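Long-range contacts in nitrite oxidoreductase subunit C (Kuenenia stuttgartiensis, PDB 7B04), which binds a heme b and calcium ions as a subunit of nitrite oxidoreductase, and probably serves in electron transport: residues R131-M137 / N290-G296; F111-D117 / K261-F267; E75-L81 / V95-K101. One frame throughout, in Å; residues are numbered along the deposited sequence.

Overall arrangement
The three contacts illustrate how a heme-binding beta domain is assembled from antiparallel pairs that the chain makes locally and over long distances. Contact 3 comes first and closes before the other two open; contacts 1 and 2 interlock, their segments alternating along the chain. Strand 97-104 of contact 3 lies beside strand 108-116 of contact 2, which in turn pairs with strand 262-270. Contact 1 joins strands 133-139 and 286-294, and its Met291 and Val293 pack against contact 3. Centres lie about 10 Å apart for contacts 1 and 2 and for 2 and 3, about 12 Å for 1 and 3. One calcium ion ties contact 1 to contact 2, while the heme sits against contact 1.

Contact 1 of 3, residues R131-M137 / N290-G296; sequences RDGAALM and NMAVWNG. With CA (calcium ion), chain B; HEM (protoporphyrin IX containing Fe), chain D.
Asn290 and Met137 form a hydrogen-bonded antiparallel pair whose side chains lie side by side, and both touch the heme. The Met137 chain is extended beyond CG, and its CG and CE rest 3.6 Å from Asn290 CB. With CG turned away from the backbone N (chi1 -158°), the Asn290 amide brings ND2 to 3.3 Å from the heme methyl CMC; its OD1 takes the N-H of Met291 from above the carbonyl plane, and ND2 reaches Pro153 O weakly. Ala292, whose CB lies 3.4 Å from heme CAC, continues this face. The ladder belongs to a heme-binding beta domain related to that of ethylbenzene dehydrogenase, and forms one wall of the heme pocket. Further along, Trp294 turns the edge of its ring to the backbone of Gly133-Ala135: CE3 approaches Gly133 O, and CH2 sits 3.4 Å from Ala135 CB while also meeting heme CMD. Its NE1 is hydrogen-bonded to Asn302 O. With an alanine replacing this tryptophan, Ala135 and the heme methyl would probably lose their shared neighbour and Asn302 O its indole donor. Past the strand ends, Asp132 grips calcium with both oxygens, OD1 at 2.3 Å, and Asn295 OD1 joins at 2.4 Å; Asp117, Thr119 and Asn121 complete the site. The carboxylate and amide are nearly coplanar, and Gly296 N donates to Asp132 OD2 from above the carboxylate plane.

Contact 2 of 3, residues F111-D117 / K261-F267; sequences FQVIWDD and KKWTVVF. With CA (calcium ion), chain B.
Trp263 CB stands over the face of the Trp115 six-membered ring, 3.6 Å from its centroid and 16° off the normal, a CH-pi contact, and from there the path of the side chain can be read atom by atom. CG follows at 3.6 Å from Trp115 CZ2, and CD1 stays beside the same atom. Because CG is set opposite the carbonyl carbon (chi1 -85°), the indole continues past its neighbour instead of lying squarely on it: the planes are only 23° from parallel, but the rings are slid so far apart that they barely overlap. NE1, on the edge of the ring, lies 3.5 Å from Asp117 OD2, in the plane of the indole. That oxygen is itself bound to calcium at 2.3 Å, so the indole edge borders the metal site. The ring also meets Phe258, and Trp167 edge-to-face.

The two strands belong to a beta domain of the ethylbenzene dehydrogenase type, where strand 108-116 lies between strands 97-104 and 262-270. Around Trp263, its face of the ladder is almost wholly apolar: Val265 CG2 touches Trp115 CH2, and Val113 CG2 approaches the edge of the Phe267 ring. In the middle the backbone bonds Val113 N to Val265 O and Val265 N to Val113 O are almost straight. The opposite face is more mixed. Ile114 CG1 lies 3.7 Å from Thr264 CG2, the two side chains running side by side, and Gln112 CG rests on Val266 CG1. Lys262 bends at its third torsion, carrying CE past Ile114 CG2, and its NZ forms a long salt bridge with Asp116 OD1 at 3.8 Å.

Contact 3 of 3, residues E75-L81 / V95-K101; sequences EGVQVKL and VNSAEIK
Main-chain bonds are the first kind of interaction between Val79 and Ala98 and their neighbours. Val79 N donates to Ala98 O at 2.8 Å and Ala98 N returns a bond to Val79 O; Val77 and Ile100 repeat the reciprocal pattern. A further bond links Leu81 N to Asn96 O, though its modelled length is too short to be trusted. Together these join the two arms of a beta hairpin whose strands are joined by a long connection, with no helix or strand in the 13 residues between the two segments.

Apolar packing is the second kind. On the face shared by Val77, Val79, Ala98 and Ile100, Val79 CG2 meets Ile100 CG2 at 3.7 Å, methyl against methyl. Leu81, at the end of the pair, lies alongside Val95 and puts CD1 3.8 Å from Val95 CG1 and close to Ala98 CB. This face turns to Met291 of strand 286-294. At the far end of the pair the aliphatic chain of Lys101 passes Gly76, Lys101 CG lying 3.5 Å from Gly76 CA.

Polar contacts make up the third kind and belong to the other face. Gln78, whose chain bends at its second torsion (74°), crosses Glu99 at about a right angle, NE2 lying 4.0 Å from Glu99 CB. A water donates to Gln78 OE1 at 2.8 Å and is hydrogen-bonded to Ser97 OG at 3.2 Å, bridging the strands. Separately, Lys101 NZ makes a weak hydrogen bond to Phe71 O.

The chemistry is thus two-sided: backbone bonds set the register, methyl groups bury one face against the neighbouring strands, and amide, hydroxyl, water and charged side chains occupy the other, consistent with a hairpin that lies at the domain surface.

Contact 1 of 3, residues R131-M137 / N290-G296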
loop_
_atom_site.group_PDB
_atom_site.type_symbol
_atom_site.label_atom_id
_atom_site.label_comp_id
_atom_site.label_asym_id
_atom_site.label_seq_id
_atom_site.Cartn_x
_atom_site.Cartn_y
_atom_site.Cartn_z
ATOM N N ARG C 131 -24.299 -4.067 -29.719
ATOM C CA ARG C 131 -24.263 -4.833 -30.952
ATOM C C ARG C 131 -25.422 -4.421 -31.845
ATOM O O ARG C 131 -26.504 -4.055 -31.369
ATOM C CB ARG C 131 -24.358 -6.334 -30.680
ATOM C CG ARG C 131 -25.651 -6.674 -29.934
ATOM C CD ARG C 131 -25.932 -8.165 -29.936
ATOM N NE ARG C 131 -25.144 -8.848 -28.923
ATOM C CZ ARG C 131 -25.561 -9.021 -27.674
ATOM N NH1 ARG C 131 -26.747 -8.554 -27.286
ATOM N NH2 ARG C 131 -24.784 -9.649 -26.804
ATOM N N ASP C 132 -25.200 -4.524 -33.152
ATOM C CA ASP C 132 -26.311 -4.463 -34.095
ATOM C C ASP C 132 -27.031 -5.798 -34.112
ATOM O O ASP C 132 -26.402 -6.854 -34.079
ATOM C CB ASP C 132 -25.841 -4.116 -35.494
ATOM C CG ASP C 132 -25.515 -2.654 -35.642
ATOM O OD1 ASP C 132 -24.329 -2.343 -35.824
ATOM O OD2 ASP C 132 -26.438 -1.818 -35.551
ATOM N N GLY C 133 -28.355 -5.747 -34.137
ATOM C CA GLY C 133 -29.141 -6.962 -34.092
ATOM C C GLY C 133 -30.440 -6.833 -34.860
ATOM O O GLY C 133 -30.906 -5.730 -35.174
ATOM N N ALA C 134 -31.003 -7.991 -35.192
ATOM C CA ALA C 134 -32.305 -8.080 -35.830
ATOM C C ALA C 134 -33.035 -9.294 -35.281
ATOM O O ALA C 134 -32.413 -10.276 -34.864
ATOM C CB ALA C 134 -32.179 -8.183 -37.348
ATOM N N ALA C 135 -34.362 -9.220 -35.272
ATOM C CA ALA C 135 -35.141 -10.312 -34.711
ATOM C C ALA C 135 -36.487 -10.434 -35.404
ATOM O O ALA C 135 -37.087 -9.440 -35.824
ATOM C CB ALA C 135 -35.357 -10.140 -33.205
ATOM N N LEU C 136 -36.949 -11.675 -35.512
ATOM C CA LEU C 136 -38.280 -11.999 -35.992
ATOM C C LEU C 136 -39.015 -12.766 -34.905
ATOM O O LEU C 136 -38.400 -13.463 -34.093
ATOM C CB LEU C 136 -38.228 -12.835 -37.272
ATOM C CG LEU C 136 -37.533 -12.188 -38.468
ATOM C CD1 LEU C 136 -37.355 -13.200 -39.587
ATOM C CD2 LEU C 136 -38.318 -10.978 -38.952
ATOM N N MET C 137 -40.336 -12.624 -34.879
ATOM C CA MET C 137 -41.132 -13.269 -33.850
ATOM C C MET C 137 -42.407 -13.806 -34.472
ATOM O O MET C 137 -42.963 -13.221 -35.405
ATOM C CB MET C 137 -41.439 -12.343 -32.669
ATOM C CG MET C 137 -42.522 -11.320 -32.860
ATOM S SD MET C 137 -42.733 -10.457 -31.293
ATOM C CE MET C 137 -44.313 -9.672 -31.547
ATOM N N ASN C 290 -43.713 -10.621 -36.796
ATOM C CA ASN C 290 -43.359 -9.257 -36.436
ATOM C C ASN C 290 -41.842 -9.133 -36.439
ATOM O O ASN C 290 -41.119 -10.132 -36.439
ATOM C CB ASN C 290 -43.937 -8.874 -35.066
ATOM C CG ASN C 290 -44.071 -7.377 -34.884
ATOM O OD1 ASN C 290 -43.686 -6.600 -35.753
ATOM N ND2 ASN C 290 -44.624 -6.964 -33.749
ATOM N N MET C 291 -41.361 -7.889 -36.447
ATOM C CA MET C 291 -39.955 -7.621 -36.716
ATOM C C MET C 291 -39.444 -6.519 -35.798
ATOM O O MET C 291 -40.207 -5.687 -35.301
ATOM C CB MET C 291 -39.751 -7.222 -38.185
ATOM C CG MET C 291 -38.305 -7.143 -38.633
ATOM S SD MET C 291 -38.133 -6.351 -40.240
ATOM C CE MET C 291 -38.909 -7.572 -41.288
ATOM N N ALA C 292 -38.129 -6.527 -35.581
ATOM C CA ALA C 292 -37.447 -5.471 -34.846
ATOM C C ALA C 292 -35.984 -5.456 -35.263
ATOM O O ALA C 292 -35.431 -6.480 -35.672
ATOM C CB ALA C 292 -37.566 -5.654 -33.330
ATOM N N VAL C 293 -35.367 -4.281 -35.155
ATOM C CA VAL C 293 -33.975 -4.073 -35.544
ATOM C C VAL C 293 -33.305 -3.212 -34.480
ATOM O O VAL C 293 -33.940 -2.331 -33.892
ATOM C CB VAL C 293 -33.871 -3.421 -36.942
ATOM C CG1 VAL C 293 -32.433 -3.049 -37.271
ATOM C CG2 VAL C 293 -34.433 -4.347 -38.011
ATOM N N TRP C 294 -32.028 -3.480 -34.216
ATOM C CA TRP C 294 -31.245 -2.722 -33.251
ATOM C C TRP C 294 -30.022 -2.125 -33.930
ATOM O O TRP C 294 -29.443 -2.724 -34.841
ATOM C CB TRP C 294 -30.808 -3.593 -32.070
ATOM C CG TRP C 294 -31.953 -4.102 -31.273
ATOM C CD1 TRP C 294 -32.431 -3.593 -30.102
ATOM C CD2 TRP C 294 -32.788 -5.213 -31.601
ATOM N NE1 TRP C 294 -33.504 -4.333 -29.671
ATOM C CE2 TRP C 294 -33.747 -5.330 -30.578
ATOM C CE3 TRP C 294 -32.814 -6.126 -32.659
ATOM C CZ2 TRP C 294 -34.721 -6.321 -30.584
ATOM C CZ3 TRP C 294 -33.777 -7.105 -32.662
ATOM C CH2 TRP C 294 -34.722 -7.194 -31.634
ATOM N N ASN C 295 -29.628 -0.938 -33.472
ATOM C CA ASN C 295 -28.417 -0.274 -33.947
ATOM C C ASN C 295 -27.541 0.069 -32.750
ATOM O O ASN C 295 -27.858 0.987 -31.989
ATOM C CB ASN C 295 -28.747 0.979 -34.759
ATOM C CG ASN C 295 -27.527 1.569 -35.446
ATOM O OD1 ASN C 295 -26.485 0.924 -35.557
ATOM N ND2 ASN C 295 -27.652 2.805 -35.910
ATOM N N GLY C 296 -26.444 -0.676 -32.588
ATOM C CA GLY C 296 -25.531 -0.440 -31.484
ATOM C C GLY C 296 -24.937 0.952 -31.466
ATOM O O GLY C 296 -24.521 1.425 -30.402
HETATM CA CA CA B . -24.689 -0.222 -36.601
HETATM C CHA HEM D . -36.320 -7.243 -25.529
HETATM C CHB HEM D . -40.073 -4.175 -25.026
HETATM C CHC HEM D . -41.521 -5.481 -29.478
HETATM C CHD HEM D . -37.856 -8.692 -29.920
HETATM C C1A HEM D . -37.247 -6.380 -24.971
HETATM C C2A HEM D . -37.331 -6.008 -23.575
HETATM C C3A HEM D . -38.358 -5.153 -23.430
HETATM C C4A HEM D . -38.979 -4.967 -24.727
HETATM C CMA HEM D . -38.829 -4.476 -22.123
HETATM C CAA HEM D . -36.352 -6.506 -22.487
HETATM C CBA HEM D . -37.068 -7.363 -21.452
HETATM C CGA HEM D . -37.016 -8.802 -21.879
HETATM O O1A HEM D . -38.011 -9.533 -21.644
HETATM O O2A HEM D . -35.981 -9.206 -22.467
HETATM C C1B HEM D . -40.770 -4.204 -26.218
HETATM C C2B HEM D . -41.837 -3.311 -26.624
HETATM C C3B HEM D . -42.247 -3.675 -27.857
HETATM C C4B HEM D . -41.433 -4.805 -28.274
HETATM C CMB HEM D . -42.368 -2.176 -25.720
HETATM C CAB HEM D . -43.343 -3.061 -28.767
HETATM C CBB HEM D . -43.962 -1.896 -28.537
HETATM C C1C HEM D . -40.631 -6.407 -29.998
HETATM C C2C HEM D . -40.633 -6.910 -31.360
HETATM C C3C HEM D . -39.628 -7.783 -31.488
HETATM C C4C HEM D . -38.950 -7.889 -30.209
HETATM C CMC HEM D . -41.618 -6.493 -32.476
HETATM C CAC HEM D . -39.261 -8.558 -32.774
HETATM C CBC HEM D . -39.111 -9.885 -32.769
HETATM C C1D HEM D . -37.063 -8.505 -28.801
HETATM C C2D HEM D . -35.712 -9.000 -28.597
HETATM C C3D HEM D . -35.294 -8.600 -27.397
HETATM C C4D HEM D . -36.360 -7.833 -26.777
HETATM C CMD HEM D . -34.883 -9.849 -29.584
HETATM C CAD HEM D . -33.912 -8.915 -26.785
HETATM C CBD HEM D . -32.961 -7.738 -26.966
HETATM C CGD HEM D . -31.567 -8.149 -26.567
HETATM O O1D HEM D . -30.627 -7.335 -26.746
HETATM O O2D HEM D . -31.384 -9.294 -26.081
HETATM N NA HEM D . -38.271 -5.731 -25.632
HETATM N NB HEM D . -40.556 -5.094 -27.247
HETATM N NC HEM D . -39.590 -7.028 -29.316
HETATM N ND HEM D . -37.426 -7.789 -27.664
HETATM FE FE HEM D . -39.101 -6.481 -27.251
#

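Contact 2 of 3, residues F111-D117 / K261-F267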
loop_
_atom_site.group_PDB
_atom_site.type_symbol
_atom_site.label_atom_id
_atom_site.label_comp_id
_atom_site.label_asym_id
_atom_site.label_seq_id
_atom_site.Cartn_x
_atom_site.Cartn_y
_atom_site.Cartn_z
ATOM N N PHE C 111 -35.668 -16.861 -44.087
ATOM C CA PHE C 111 -36.129 -15.477 -44.113
ATOM C C PHE C 111 -34.930 -14.576 -44.325
ATOM O O PHE C 111 -33.912 -14.743 -43.651
ATOM C CB PHE C 111 -36.779 -15.050 -42.785
ATOM C CG PHE C 111 -38.150 -15.600 -42.554
ATOM C CD1 PHE C 111 -38.325 -16.935 -42.235
ATOM C CD2 PHE C 111 -39.265 -14.777 -42.590
ATOM C CE1 PHE C 111 -39.586 -17.445 -41.986
ATOM C CE2 PHE C 111 -40.537 -15.288 -42.343
ATOM C CZ PHE C 111 -40.690 -16.624 -42.041
ATOM N N GLN C 112 -35.059 -13.607 -45.226
ATOM C CA GLN C 112 -34.006 -12.634 -45.490
ATOM C C GLN C 112 -34.512 -11.248 -45.115
ATOM O O GLN C 112 -35.567 -10.818 -45.606
ATOM C CB GLN C 112 -33.604 -12.677 -46.966
ATOM C CG GLN C 112 -32.386 -11.864 -47.325
ATOM C CD GLN C 112 -32.359 -11.499 -48.788
ATOM O OE1 GLN C 112 -33.244 -10.797 -49.276
ATOM N NE2 GLN C 112 -31.364 -12.005 -49.509
ATOM N N VAL C 113 -33.761 -10.549 -44.265
ATOM C CA VAL C 113 -34.127 -9.223 -43.783
ATOM C C VAL C 113 -33.005 -8.257 -44.148
ATOM O O VAL C 113 -31.824 -8.531 -43.884
ATOM C CB VAL C 113 -34.377 -9.216 -42.267
ATOM C CG1 VAL C 113 -34.937 -7.881 -41.834
ATOM C CG2 VAL C 113 -35.320 -10.358 -41.883
ATOM N N ILE C 114 -33.375 -7.117 -44.732
ATOM C CA ILE C 114 -32.426 -6.110 -45.189
ATOM C C ILE C 114 -32.850 -4.740 -44.677
ATOM O O ILE C 114 -34.006 -4.335 -44.850
ATOM C CB ILE C 114 -32.336 -6.082 -46.725
ATOM C CG1 ILE C 114 -31.668 -7.347 -47.254
ATOM C CG2 ILE C 114 -31.604 -4.845 -47.197
ATOM C CD1 ILE C 114 -31.716 -7.469 -48.761
ATOM N N TRP C 115 -31.909 -4.025 -44.067
ATOM C CA TRP C 115 -32.129 -2.655 -43.634
ATOM C C TRP C 115 -30.823 -1.895 -43.799
ATOM O O TRP C 115 -29.745 -2.489 -43.893
ATOM C CB TRP C 115 -32.617 -2.585 -42.184
ATOM C CG TRP C 115 -31.572 -2.946 -41.174
ATOM C CD1 TRP C 115 -30.782 -2.087 -40.466
ATOM C CD2 TRP C 115 -31.201 -4.266 -40.760
ATOM N NE1 TRP C 115 -29.947 -2.791 -39.632
ATOM C CE2 TRP C 115 -30.183 -4.130 -39.795
ATOM C CE3 TRP C 115 -31.632 -5.548 -41.110
ATOM C CZ2 TRP C 115 -29.592 -5.229 -39.174
ATOM C CZ3 TRP C 115 -31.042 -6.637 -40.495
ATOM C CH2 TRP C 115 -30.033 -6.471 -39.540
ATOM N N ASP C 116 -30.924 -0.573 -43.831
ATOM C CA ASP C 116 -29.768 0.286 -44.049
ATOM C C ASP C 116 -29.220 0.791 -42.728
ATOM O O ASP C 116 -29.953 1.327 -41.901
ATOM C CB ASP C 116 -30.097 1.476 -44.937
ATOM C CG ASP C 116 -30.884 1.089 -46.170
ATOM O OD1 ASP C 116 -30.311 0.371 -47.017
ATOM O OD2 ASP C 116 -32.049 1.525 -46.319
ATOM N N ASP C 117 -27.944 0.567 -42.500
ATOM C CA ASP C 117 -27.301 1.133 -41.319
ATOM C C ASP C 117 -25.831 1.411 -41.598
ATOM O O ASP C 117 -25.129 0.599 -42.195
ATOM C CB ASP C 117 -27.578 0.317 -40.036
ATOM C CG ASP C 117 -26.542 0.543 -38.915
ATOM O OD1 ASP C 117 -26.553 1.658 -38.338
ATOM O OD2 ASP C 117 -25.958 -0.528 -38.486
ATOM N N LYS C 261 -22.834 0.254 -46.013
ATOM C CA LYS C 261 -23.810 0.828 -45.087
ATOM C C LYS C 261 -25.162 0.113 -45.146
ATOM O O LYS C 261 -26.222 0.732 -45.026
ATOM C CB LYS C 261 -23.963 2.333 -45.319
ATOM C CG LYS C 261 -22.715 3.109 -44.921
ATOM C CD LYS C 261 -22.910 4.613 -44.983
ATOM C CE LYS C 261 -21.659 5.331 -44.494
ATOM N NZ LYS C 261 -21.820 6.810 -44.503
ATOM N N LYS C 262 -25.134 -1.201 -45.363
ATOM C CA LYS C 262 -26.366 -1.978 -45.366
ATOM C C LYS C 262 -26.129 -3.363 -44.779
ATOM O O LYS C 262 -25.084 -3.975 -45.013
ATOM C CB LYS C 262 -26.923 -2.112 -46.787
ATOM C CG LYS C 262 -27.920 -3.242 -46.963
ATOM C CD LYS C 262 -28.503 -3.249 -48.359
ATOM C CE LYS C 262 -29.564 -2.176 -48.493
ATOM N NZ LYS C 262 -30.382 -2.311 -49.726
ATOM N N TRP C 263 -27.105 -3.842 -44.007
ATOM C CA TRP C 263 -27.085 -5.180 -43.432
ATOM C C TRP C 263 -27.978 -6.104 -44.249
ATOM O O TRP C 263 -29.063 -5.709 -44.685
ATOM C CB TRP C 263 -27.564 -5.176 -41.979
ATOM C CG TRP C 263 -26.503 -4.866 -40.975
ATOM C CD1 TRP C 263 -26.351 -3.704 -40.279
ATOM C CD2 TRP C 263 -25.446 -5.734 -40.544
ATOM N NE1 TRP C 263 -25.264 -3.791 -39.444
ATOM C CE2 TRP C 263 -24.690 -5.027 -39.588
ATOM C CE3 TRP C 263 -25.062 -7.037 -40.876
ATOM C CZ2 TRP C 263 -23.575 -5.578 -38.960
ATOM C CZ3 TRP C 263 -23.954 -7.583 -40.251
ATOM C CH2 TRP C 263 -23.225 -6.854 -39.303
ATOM N N THR C 264 -27.522 -7.337 -44.448
ATOM C CA THR C 264 -28.342 -8.389 -45.038
ATOM C C THR C 264 -28.207 -9.615 -44.149
ATOM O O THR C 264 -27.124 -10.200 -44.052
ATOM C CB THR C 264 -27.930 -8.702 -46.478
ATOM O OG1 THR C 264 -27.976 -7.503 -47.259
ATOM C CG2 THR C 264 -28.886 -9.718 -47.085
ATOM N N VAL C 265 -29.303 -10.001 -43.503
ATOM C CA VAL C 265 -29.324 -11.139 -42.596
ATOM C C VAL C 265 -30.390 -12.108 -43.075
ATOM O O VAL C 265 -31.486 -11.694 -43.471
ATOM C CB VAL C 265 -29.610 -10.694 -41.146
ATOM C CG1 VAL C 265 -29.693 -11.895 -40.210
ATOM C CG2 VAL C 265 -28.560 -9.702 -40.671
ATOM N N VAL C 266 -30.071 -13.399 -43.046
ATOM C CA VAL C 266 -31.047 -14.434 -43.351
ATOM C C VAL C 266 -31.144 -15.377 -42.162
ATOM O O VAL C 266 -30.133 -15.737 -41.547
ATOM C CB VAL C 266 -30.735 -15.200 -44.659
ATOM C CG1 VAL C 266 -30.323 -14.238 -45.760
ATOM C CG2 VAL C 266 -29.679 -16.262 -44.450
ATOM N N PHE C 267 -32.371 -15.759 -41.835
ATOM C CA PHE C 267 -32.653 -16.681 -40.745
ATOM C C PHE C 267 -32.918 -18.061 -41.330
ATOM O O PHE C 267 -33.578 -18.190 -42.365
ATOM C CB PHE C 267 -33.860 -16.218 -39.926
ATOM C CG PHE C 267 -33.626 -14.946 -39.158
ATOM C CD1 PHE C 267 -33.191 -14.980 -37.842
ATOM C CD2 PHE C 267 -33.847 -13.714 -39.752
ATOM C CE1 PHE C 267 -32.983 -13.806 -37.134
ATOM C CE2 PHE C 267 -33.640 -12.541 -39.050
ATOM C CZ PHE C 267 -33.208 -12.588 -37.741
HETATM CA CA CA B . -24.689 -0.222 -36.601
#

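Contact 3 of 3, residues E75-L81 / V95-K101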
loop_
_atom_site.group_PDB
_atom_site.type_symbol
_atom_site.label_atom_id
_atom_site.label_comp_id
_atom_site.label_asym_id
_atom_site.label_seq_id
_atom_site.Cartn_x
_atom_site.Cartn_y
_atom_site.Cartn_z
ATOM N N GLU C 75 -40.617 -12.469 -53.819
ATOM C CA GLU C 75 -41.092 -11.099 -53.678
ATOM C C GLU C 75 -41.271 -10.781 -52.201
ATOM O O GLU C 75 -41.887 -11.557 -51.463
ATOM C CB GLU C 75 -42.390 -10.877 -54.458
ATOM C CG GLU C 75 -42.320 -11.375 -55.899
ATOM C CD GLU C 75 -41.457 -10.491 -56.789
ATOM O OE1 GLU C 75 -40.566 -11.031 -57.481
ATOM O OE2 GLU C 75 -41.667 -9.260 -56.798
ATOM N N GLY C 76 -40.727 -9.643 -51.776
ATOM C CA GLY C 76 -40.682 -9.300 -50.369
ATOM C C GLY C 76 -41.534 -8.116 -49.965
ATOM O O GLY C 76 -41.882 -7.271 -50.794
ATOM N N VAL C 77 -41.884 -8.057 -48.683
ATOM C CA VAL C 77 -42.686 -6.975 -48.124
ATOM C C VAL C 77 -41.752 -5.943 -47.509
ATOM O O VAL C 77 -40.725 -6.290 -46.912
ATOM C CB VAL C 77 -43.680 -7.515 -47.076
ATOM C CG1 VAL C 77 -44.484 -6.385 -46.445
ATOM C CG2 VAL C 77 -44.604 -8.543 -47.704
ATOM N N GLN C 78 -42.112 -4.670 -47.652
ATOM C CA GLN C 78 -41.356 -3.565 -47.078
ATOM C C GLN C 78 -42.012 -3.207 -45.751
ATOM O O GLN C 78 -43.108 -2.636 -45.726
ATOM C CB GLN C 78 -41.339 -2.370 -48.028
ATOM C CG GLN C 78 -40.372 -1.264 -47.642
ATOM C CD GLN C 78 -38.927 -1.634 -47.911
ATOM O OE1 GLN C 78 -38.031 -1.284 -47.143
ATOM N NE2 GLN C 78 -38.692 -2.347 -49.007
ATOM N N VAL C 79 -41.345 -3.540 -44.658
ATOM C CA VAL C 79 -41.872 -3.300 -43.321
ATOM C C VAL C 79 -41.451 -1.916 -42.855
ATOM O O VAL C 79 -40.325 -1.470 -43.106
ATOM C CB VAL C 79 -41.400 -4.395 -42.345
ATOM C CG1 VAL C 79 -42.043 -4.213 -40.978
ATOM C CG2 VAL C 79 -41.730 -5.770 -42.907
ATOM N N LYS C 80 -42.356 -1.246 -42.150
ATOM C CA LYS C 80 -42.123 0.082 -41.605
ATOM C C LYS C 80 -41.709 -0.044 -40.146
ATOM O O LYS C 80 -42.299 -0.822 -39.389
ATOM C CB LYS C 80 -43.378 0.948 -41.738
ATOM C CG LYS C 80 -43.228 2.378 -41.244
ATOM C CD LYS C 80 -43.914 2.568 -39.898
ATOM C CE LYS C 80 -43.916 4.026 -39.475
ATOM N NZ LYS C 80 -44.751 4.864 -40.378
ATOM N N LEU C 81 -40.697 0.723 -39.756
ATOM C CA LEU C 81 -40.116 0.632 -38.426
ATOM C C LEU C 81 -40.231 1.966 -37.704
ATOM O O LEU C 81 -40.206 3.034 -38.323
ATOM C CB LEU C 81 -38.646 0.213 -38.498
ATOM C CG LEU C 81 -38.385 -1.207 -39.002
ATOM C CD1 LEU C 81 -36.938 -1.602 -38.771
ATOM C CD2 LEU C 81 -39.326 -2.189 -38.326
ATOM N N VAL C 95 -33.427 3.288 -37.603
ATOM C CA VAL C 95 -33.834 2.570 -38.803
ATOM C C VAL C 95 -35.338 2.725 -38.972
ATOM O O VAL C 95 -36.097 2.593 -38.006
ATOM C CB VAL C 95 -33.443 1.079 -38.723
ATOM C CG1 VAL C 95 -33.918 0.329 -39.959
ATOM C CG2 VAL C 95 -31.940 0.932 -38.543
ATOM N N ASN C 96 -35.765 3.003 -40.204
ATOM C CA ASN C 96 -37.162 3.299 -40.492
ATOM C C ASN C 96 -37.873 2.224 -41.296
ATOM O O ASN C 96 -39.092 2.093 -41.177
ATOM C CB ASN C 96 -37.272 4.624 -41.260
ATOM C CG ASN C 96 -36.745 5.806 -40.471
ATOM O OD1 ASN C 96 -37.014 5.942 -39.277
ATOM N ND2 ASN C 96 -35.989 6.672 -41.139
ATOM N N SER C 97 -37.154 1.460 -42.114
ATOM C CA SER C 97 -37.766 0.455 -42.970
ATOM C C SER C 97 -36.858 -0.763 -43.062
ATOM O O SER C 97 -35.647 -0.678 -42.841
ATOM C CB SER C 97 -38.063 1.009 -44.371
ATOM O OG SER C 97 -36.867 1.317 -45.064
ATOM N N ALA C 98 -37.461 -1.903 -43.388
ATOM C CA ALA C 98 -36.706 -3.126 -43.617
ATOM C C ALA C 98 -37.439 -3.995 -44.630
ATOM O O ALA C 98 -38.659 -4.163 -44.551
ATOM C CB ALA C 98 -36.486 -3.902 -42.313
ATOM N N GLU C 99 -36.682 -4.538 -45.579
ATOM C CA GLU C 99 -37.189 -5.489 -46.558
ATOM C C GLU C 99 -37.097 -6.907 -46.004
ATOM O O GLU C 99 -36.082 -7.287 -45.416
ATOM C CB GLU C 99 -36.390 -5.374 -47.858
ATOM C CG GLU C 99 -36.915 -6.185 -49.029
ATOM C CD GLU C 99 -35.805 -6.916 -49.765
ATOM O OE1 GLU C 99 -35.707 -6.762 -51.000
ATOM O OE2 GLU C 99 -35.032 -7.647 -49.109
ATOM N N ILE C 100 -38.165 -7.686 -46.182
ATOM C CA ILE C 100 -38.200 -9.072 -45.723
ATOM C C ILE C 100 -38.684 -9.972 -46.853
ATOM O O ILE C 100 -39.734 -9.719 -47.453
ATOM C CB ILE C 100 -39.074 -9.250 -44.463
ATOM C CG1 ILE C 100 -39.041 -10.710 -44.002
ATOM C CG2 ILE C 100 -40.500 -8.767 -44.693
ATOM C CD1 ILE C 100 -39.545 -10.924 -42.594
ATOM N N LYS C 101 -37.905 -11.008 -47.155
ATOM C CA LYS C 101 -38.274 -12.044 -48.105
ATOM C C LYS C 101 -38.214 -13.405 -47.423
ATOM O O LYS C 101 -37.577 -13.568 -46.378
ATOM C CB LYS C 101 -37.351 -12.044 -49.331
ATOM C CG LYS C 101 -37.497 -10.837 -50.237
ATOM C CD LYS C 101 -36.617 -10.977 -51.469
ATOM C CE LYS C 101 -36.755 -9.778 -52.389
ATOM N NZ LYS C 101 -35.892 -9.906 -53.594
HETATM O O HOH W 1 -35.327 -1.019 -46.610
#